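Local coordinates for protein putative enoyl-CoA hydratase/isomerase (Mycobacterium abscessus, PDB 4MI2) that probably isomerises a ring-epoxidised phenylacetyl-CoA in phenylacetate degradation, as a member of the enoyl-CoA hydratase/isomerase (crotonase) family, at residues B[7-11]-B[35-40]; B[28-33]-B[64-70]. All coordinates share one frame; numbering follows the deposited sequence.

Contact 1. Residues B[7-11]-B[35-40]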
# COMPACT_ATOMS: atom_id res chain seq x y z
N ALA B 7 33.48 -16.44 -11.35
CA ALA B 7 34.37 -15.25 -11.57
C ALA B 7 33.57 -13.92 -11.66
O ALA B 7 33.89 -12.96 -10.96
CB ALA B 7 35.24 -15.46 -12.81
N ALA B 8 32.54 -13.86 -12.51
CA ALA B 8 31.70 -12.64 -12.65
C ALA B 8 30.79 -12.36 -11.44
O ALA B 8 30.56 -11.20 -11.07
CB ALA B 8 30.87 -12.73 -13.92
N VAL B 9 30.26 -13.42 -10.84
CA VAL B 9 29.52 -13.31 -9.59
C VAL B 9 30.18 -14.23 -8.56
O VAL B 9 30.36 -15.41 -8.82
CB VAL B 9 28.04 -13.72 -9.78
CG1 VAL B 9 27.29 -13.67 -8.45
CG2 VAL B 9 27.36 -12.81 -10.80
N ALA B 10 30.58 -13.68 -7.41
CA ALA B 10 31.20 -14.49 -6.37
C ALA B 10 30.13 -15.07 -5.46
O ALA B 10 29.19 -14.38 -5.08
CB ALA B 10 32.19 -13.66 -5.55
N TYR B 11 30.29 -16.35 -5.11
CA TYR B 11 29.39 -17.03 -4.20
C TYR B 11 30.19 -17.74 -3.12
O TYR B 11 31.18 -18.41 -3.42
CB TYR B 11 28.53 -18.05 -4.95
CG TYR B 11 27.58 -18.82 -4.08
CD1 TYR B 11 26.39 -18.25 -3.64
CD2 TYR B 11 27.86 -20.13 -3.68
CE1 TYR B 11 25.50 -18.96 -2.84
CE2 TYR B 11 26.97 -20.85 -2.88
CZ TYR B 11 25.80 -20.25 -2.46
OH TYR B 11 24.91 -20.93 -1.66
N THR B 35 26.97 -13.94 -19.20
CA THR B 35 27.79 -14.61 -18.18
C THR B 35 27.36 -14.22 -16.78
O THR B 35 27.19 -15.07 -15.91
CB THR B 35 29.27 -14.24 -18.35
OG1 THR B 35 29.71 -14.62 -19.65
CG2 THR B 35 30.14 -14.93 -17.30
N MET B 36 27.19 -12.92 -16.58
CA MET B 36 26.75 -12.39 -15.30
C MET B 36 25.37 -12.91 -14.89
O MET B 36 25.15 -13.25 -13.73
CB MET B 36 26.70 -10.88 -15.42
CG MET B 36 26.62 -10.17 -14.10
SD MET B 36 28.24 -9.59 -13.58
CE MET B 36 27.72 -8.52 -12.25
N LYS B 37 24.44 -12.96 -15.84
CA LYS B 37 23.07 -13.41 -15.60
C LYS B 37 22.99 -14.90 -15.27
O LYS B 37 22.28 -15.31 -14.35
CB LYS B 37 22.18 -13.08 -16.80
CG LYS B 37 21.89 -11.59 -16.92
CD LYS B 37 21.03 -11.23 -18.11
CE LYS B 37 21.83 -11.10 -19.39
NZ LYS B 37 21.10 -10.27 -20.39
N THR B 38 23.73 -15.70 -16.04
CA THR B 38 23.81 -17.14 -15.82
C THR B 38 24.42 -17.47 -14.45
O THR B 38 23.93 -18.34 -13.74
CB THR B 38 24.61 -17.81 -16.95
OG1 THR B 38 23.87 -17.69 -18.18
CG2 THR B 38 24.84 -19.28 -16.67
N GLU B 39 25.49 -16.76 -14.08
CA GLU B 39 26.18 -17.03 -12.82
C GLU B 39 25.35 -16.52 -11.63
O GLU B 39 25.34 -17.14 -10.56
CB GLU B 39 27.59 -16.42 -12.82
CG GLU B 39 28.57 -17.11 -13.77
CD GLU B 39 30.00 -16.57 -13.67
OE1 GLU B 39 30.27 -15.68 -12.84
OE2 GLU B 39 30.87 -17.05 -14.43
N LEU B 40 24.63 -15.42 -11.83
CA LEU B 40 23.74 -14.90 -10.79
C LEU B 40 22.62 -15.90 -10.48
O LEU B 40 22.33 -16.16 -9.31
CB LEU B 40 23.15 -13.54 -11.19
CG LEU B 40 22.22 -12.87 -10.18
CD1 LEU B 40 22.88 -12.75 -8.82
CD2 LEU B 40 21.78 -11.50 -10.68
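The carboxylate of Glu39 lies against the backbone of Ala8 and Val9, where the loop passes into the strand. Over one face sit two methyls, Thr35 CG2 at 4.0 Å from Glu39 CD and, more obliquely, Ala8 CB, which comes within 3.2 Å of Glu39 OE1. The backbone N of Ala7 lies to the other side of the plane. The OE1 end faces the main chain: Val9 N donates a 3.0 Å hydrogen bond to Glu39 OE1, nearly along the C-O axis and fairly straight at 154°, while Ala8 N stands 2.9 Å from the same Glu39 OE1. The Glu39 chain starts beside its own backbone N (chi1 -70°) and then runs extended, which carries the acid from the helix across to the start of the strand. In this crotonase-family fold, helix 34-49 runs alongside strand 9-13, at one edge of the six-stranded sheet; the axes of strand 9-11 and helix 35-40 approach to 8.6 Å, at 18° to each other. Beside this hydrogen bond the contact is mostly van der Waals. Val9 turns CG2 to the helix backbone, 3.7 Å from Met36 O, and CG2 also rests near Met36 CG and Leu40 CB. Bent at chi2, the Met36 chain brings SD up to Ala8, 4.1 Å from Ala8 CB. Met36 and Leu40 continue this layer onto Leu23 and Ile21 of strand 18-23.

Contact 2. Residues B[28-33]-B[64-70]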
# COMPACT_ATOMS: atom_id res chain seq x y z
N ALA B 28 32.41 -2.61 -15.49
CA ALA B 28 31.21 -2.28 -16.27
C ALA B 28 30.06 -1.80 -15.38
O ALA B 28 28.90 -1.85 -15.79
CB ALA B 28 30.79 -3.49 -17.09
N SER B 29 30.38 -1.34 -14.17
CA SER B 29 29.38 -0.99 -13.15
C SER B 29 28.37 -2.14 -12.90
O SER B 29 27.19 -1.91 -12.62
CB SER B 29 28.66 0.32 -13.51
OG SER B 29 29.56 1.41 -13.48
N ASN B 30 28.87 -3.37 -13.00
CA ASN B 30 28.09 -4.59 -12.82
C ASN B 30 26.91 -4.75 -13.79
O ASN B 30 25.89 -5.38 -13.47
CB ASN B 30 27.66 -4.73 -11.35
CG ASN B 30 28.85 -4.78 -10.42
OD1 ASN B 30 29.77 -5.60 -10.61
ND2 ASN B 30 28.87 -3.90 -9.42
N ALA B 31 27.08 -4.18 -14.99
CA ALA B 31 26.10 -4.33 -16.06
C ALA B 31 25.93 -5.82 -16.34
O ALA B 31 26.91 -6.55 -16.40
CB ALA B 31 26.54 -3.60 -17.32
N LEU B 32 24.69 -6.25 -16.51
CA LEU B 32 24.38 -7.68 -16.59
C LEU B 32 24.46 -8.20 -18.02
O LEU B 32 23.56 -7.97 -18.82
CB LEU B 32 22.99 -7.95 -16.00
CG LEU B 32 22.79 -7.44 -14.57
CD1 LEU B 32 21.35 -7.61 -14.16
CD2 LEU B 32 23.73 -8.15 -13.60
N ASP B 33 25.56 -8.88 -18.35
CA ASP B 33 25.68 -9.59 -19.62
C ASP B 33 25.34 -11.08 -19.41
O ASP B 33 25.00 -11.47 -18.29
CB ASP B 33 27.08 -9.39 -20.23
CG ASP B 33 28.21 -9.99 -19.39
OD1 ASP B 33 27.96 -10.52 -18.28
OD2 ASP B 33 29.36 -9.95 -19.86
N ASN B 64 29.25 1.20 -8.18
CA ASN B 64 27.83 1.09 -8.53
C ASN B 64 27.27 -0.31 -8.37
O ASN B 64 27.85 -1.28 -8.87
CB ASN B 64 27.62 1.60 -9.95
CG ASN B 64 28.01 3.07 -10.10
OD1 ASN B 64 27.60 3.92 -9.30
ND2 ASN B 64 28.79 3.37 -11.12
N PHE B 65 26.13 -0.42 -7.69
CA PHE B 65 25.51 -1.72 -7.43
C PHE B 65 25.26 -2.47 -8.74
O PHE B 65 25.77 -3.58 -8.94
CB PHE B 65 24.19 -1.54 -6.65
CG PHE B 65 23.45 -2.83 -6.40
CD1 PHE B 65 23.84 -3.69 -5.39
CD2 PHE B 65 22.37 -3.19 -7.20
CE1 PHE B 65 23.17 -4.88 -5.17
CE2 PHE B 65 21.69 -4.37 -6.98
CZ PHE B 65 22.09 -5.22 -5.97
N CYS B 66 24.46 -1.87 -9.62
CA CYS B 66 24.10 -2.51 -10.88
C CYS B 66 23.34 -1.55 -11.80
O CYS B 66 22.25 -1.09 -11.46
CB CYS B 66 23.23 -3.75 -10.62
SG CYS B 66 22.81 -4.68 -12.10
N VAL B 67 23.92 -1.26 -12.96
CA VAL B 67 23.28 -0.38 -13.93
C VAL B 67 22.29 -1.09 -14.84
O VAL B 67 21.75 -0.47 -15.75
CB VAL B 67 24.29 0.43 -14.79
CG1 VAL B 67 25.15 1.32 -13.90
CG2 VAL B 67 25.15 -0.48 -15.68
N GLY B 68 22.05 -2.38 -14.61
CA GLY B 68 21.07 -3.13 -15.40
C GLY B 68 21.68 -3.82 -16.60
O GLY B 68 22.88 -4.12 -16.61
N GLN B 69 20.86 -4.07 -17.62
CA GLN B 69 21.26 -4.81 -18.82
C GLN B 69 22.56 -4.28 -19.43
O GLN B 69 22.76 -3.06 -19.52
CB GLN B 69 20.14 -4.75 -19.87
CG GLN B 69 20.50 -5.27 -21.26
CD GLN B 69 20.90 -6.73 -21.27
OE1 GLN B 69 20.28 -7.56 -20.58
NE2 GLN B 69 21.92 -7.06 -22.06
N ASP B 70 23.43 -5.18 -19.86
CA ASP B 70 24.62 -4.77 -20.58
C ASP B 70 24.25 -4.13 -21.94
O ASP B 70 23.56 -4.74 -22.76
CB ASP B 70 25.56 -5.95 -20.78
CG ASP B 70 26.81 -5.57 -21.53
OD1 ASP B 70 27.67 -4.90 -20.93
OD2 ASP B 70 26.91 -5.92 -22.72
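Ala28 brings its carbonyl O against Val67 CG2 and opens a type I' turn that ends at Ala31. Ser29, at the turn, lays CB on Val67 CG1, and its OG accepts a nearly straight bond (166°) from Asn64 ND2, 3.2 Å from Ser29 OG; the oxygen lies close to the amide plane. Asn64 is held at its other end too, OD1 accepting a hydrogen bond from Ala114 N. Ser29 O receives a weak bond from Val67 N. Asn30 comes next, with CG opposite its own carbonyl carbon (chi1 -59°), an orientation that sends the amide toward the other loop. There Asn30 ND2 bonds Asn64 O at 2.9 Å and, weakly, Phe65 O, and also reaches Ala61 O, while OD1 accepts one from Arg25 N. Ala31 sets CB 3.8 Å from Val67 CG2. Leu32 joins the loops as a single parallel beta bridge with Gln69: Leu32 N gives a 2.8 Å bond to Gly68 O, and Asp70 N returns a 3.0 Å bond to Leu32 O from well above the carbonyl plane (60°). The Leu32 side chain packs on sulfur, its CG 3.7 Å from Cys66 SG, which accepts a hydrogen bond from Gly68 N. Asp33 closes the run, its CB 3.8 Å from Asp70 CB. Each of these acids N-caps a helix, Asp33 at Met36 N and Asp70 at Glu73 N. In crotonase relatives the loop equivalent to 64-70 supplies an oxyanion-hole N-H; it probably lies at the active site here too, and the bridge joins it to the loop 28-33. Asp33 OD2 and Asp70 OD1 stand 5.4 Å apart, and Arg25, salt-bridged to Asp70 and in a long, weak ion pair with Asp33, would be expected to ease their mutual repulsion.

From the N terminus the chain lays down 7-11, passes through strand 18-23, and reaches the 28-33 loop just before helix 34-49. Contact 1 closes its loop at the first turns of that helix, so 28-33 lies within the span it encloses. The chain then runs along the helix and strand 55-60 to 64-70, where contact 2 closes a second loop that contains 35-40. The two loops therefore cross rather than nest. They meet physically as well: Lys37 NZ probably hydrogen-bonds Gln69 OE1 at 2.8 Å, and Met36 CE packs near Asn30 O. Together they tie edge strand 9-13, helix 34-49 and the loop entering helix 71-80.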